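Local coordinates for secretin XcpQ (Pseudomonas aeruginosa, PDB 4E9J), which forms the outer-membrane channel of the type II secretion system, through which folded exoproteins such as elastase LasB leave the cell, at residues Leu66-Val69 with Tyr70-Phe73. Residues are numbered along the deposited sequence; the frame is centred on the assembly and turned at random.
Sequences LSEV and YQLF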
loop_
_atom_site.group_PDB
_atom_site.type_symbol
_atom_site.label_atom_id
_atom_site.label_comp_id
_atom_site.label_asym_id
_atom_site.label_seq_id
_atom_site.Cartn_x
_atom_site.Cartn_y
_atom_site.Cartn_z
ATOM N N LEU A 66 -24.717 2.669 4.416
ATOM C CA LEU A 66 -24.876 2.232 3.026
ATOM C C LEU A 66 -23.546 2.301 2.265
ATOM O O LEU A 66 -23.170 1.341 1.580
ATOM C CB LEU A 66 -25.941 3.124 2.346
ATOM C CG LEU A 66 -26.290 2.827 0.901
ATOM C CD1 LEU A 66 -26.772 1.405 0.751
ATOM C CD2 LEU A 66 -27.359 3.793 0.396
ATOM N N SER A 67 -22.825 3.430 2.419
ATOM C CA SER A 67 -21.537 3.648 1.757
ATOM C C SER A 67 -20.481 2.670 2.278
ATOM O O SER A 67 -19.662 2.199 1.492
ATOM C CB SER A 67 -21.081 5.092 1.943
ATOM O OG SER A 67 -20.785 5.382 3.300
ATOM N N GLU A 68 -20.512 2.342 3.578
ATOM C CA GLU A 68 -19.572 1.375 4.145
ATOM C C GLU A 68 -19.887 -0.062 3.701
ATOM O O GLU A 68 -18.952 -0.849 3.531
ATOM C CB GLU A 68 -19.431 1.505 5.665
ATOM C CG GLU A 68 -18.954 2.880 6.111
ATOM C CD GLU A 68 -19.307 3.295 7.529
ATOM O OE1 GLU A 68 -20.170 2.639 8.157
ATOM O OE2 GLU A 68 -18.718 4.288 8.014
ATOM N N VAL A 69 -21.165 -0.397 3.452
ATOM C CA VAL A 69 -21.551 -1.718 2.920
ATOM C C VAL A 69 -20.967 -1.853 1.502
ATOM O O VAL A 69 -20.482 -2.922 1.130
ATOM C CB VAL A 69 -23.093 -1.923 2.933
ATOM C CG1 VAL A 69 -23.516 -3.138 2.087
ATOM C CG2 VAL A 69 -23.611 -2.054 4.369
ATOM N N TYR A 70 -21.002 -0.761 0.721
ATOM C CA TYR A 70 -20.443 -0.756 -0.621
ATOM C C TYR A 70 -18.913 -0.937 -0.577
ATOM O O TYR A 70 -18.377 -1.693 -1.384
ATOM C CB TYR A 70 -20.833 0.515 -1.378
ATOM C CG TYR A 70 -20.585 0.373 -2.863
ATOM C CD1 TYR A 70 -21.444 -0.374 -3.668
ATOM C CD2 TYR A 70 -19.446 0.905 -3.452
ATOM C CE1 TYR A 70 -21.203 -0.539 -5.036
ATOM C CE2 TYR A 70 -19.202 0.757 -4.820
ATOM C CZ TYR A 70 -20.076 0.016 -5.604
ATOM O OH TYR A 70 -19.856 -0.174 -6.951
ATOM N N GLN A 71 -18.220 -0.312 0.399
ATOM C CA GLN A 71 -16.769 -0.512 0.563
ATOM C C GLN A 71 -16.477 -1.995 0.889
ATOM O O GLN A 71 -15.545 -2.583 0.333
ATOM C CB GLN A 71 -16.187 0.374 1.688
ATOM C CG GLN A 71 -16.121 1.862 1.376
ATOM C CD GLN A 71 -15.630 2.610 2.600
ATOM O OE1 GLN A 71 -14.503 2.400 3.072
ATOM N NE2 GLN A 71 -16.472 3.456 3.182
ATOM N N LEU A 72 -17.283 -2.605 1.777
ATOM C CA LEU A 72 -17.131 -4.013 2.130
ATOM C C LEU A 72 -17.335 -4.905 0.873
ATOM O O LEU A 72 -16.561 -5.829 0.645
ATOM C CB LEU A 72 -18.092 -4.386 3.253
ATOM C CG LEU A 72 -18.214 -5.867 3.607
ATOM C CD1 LEU A 72 -16.879 -6.413 4.087
ATOM C CD2 LEU A 72 -19.292 -6.076 4.667
ATOM N N PHE A 73 -18.336 -4.588 0.050
ATOM C CA PHE A 73 -18.583 -5.279 -1.229
ATOM C C PHE A 73 -17.342 -5.248 -2.122
ATOM O O PHE A 73 -16.940 -6.283 -2.635
ATOM C CB PHE A 73 -19.779 -4.640 -1.956
ATOM C CG PHE A 73 -19.897 -4.937 -3.433
ATOM C CD1 PHE A 73 -20.236 -6.207 -3.878
ATOM C CD2 PHE A 73 -19.769 -3.926 -4.370
ATOM C CE1 PHE A 73 -20.438 -6.462 -5.241
ATOM C CE2 PHE A 73 -19.944 -4.189 -5.734
ATOM C CZ PHE A 73 -20.255 -5.463 -6.161
#
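Glu68 and Gln71, one turn apart in the first two turns of alpha-helix 66-79 of the periplasmic N0 domain, run alongside each other in the same direction, with Glu68 CG 3.9 Å from Gln71 NE2. Their carboxylate and amide planes are turned 67° against each other, and the amide end of Gln71 lies against the CG methylene of Glu68, not against its carboxylate. The carboxylate is engaged at both oxygens: OE1 accepts the backbone N-H of Ser65, just ahead of the helix, while OE2 bonds Ser147 OG, in what is assigned as the N1 region, so the bond probably ties N0 to N1. Gln71 also packs on Ser147 and Val145. With CG anti to its carbonyl carbon (chi1 -71°), Gln71 runs back along the preceding turn, and this CG rests 3.6 Å from Ser67 O. The same carbonyl accepts Gln71 N at 3.1 Å, one of four successive i to i+4 bonds that hold the segment helical. They continue from Leu72 N to Glu68 O at 3.0 Å and from Phe73 N to Val69 O at 2.9 Å. On another face, Val69 and Phe73 both pack on Ile38 of helix 31-42, and the Phe73 ring stacks with Phe46; Leu72 packs on Ile24 of strand 21-30. Tyr70 swings its ring away from residues 66-69, CG anti to the backbone N (chi1 -165°), and meets them through CB, 3.5 Å from Ser67 O. Its carbonyl oxygen, Tyr70 O, lies in the plane of the Phe73 ring, at the edge.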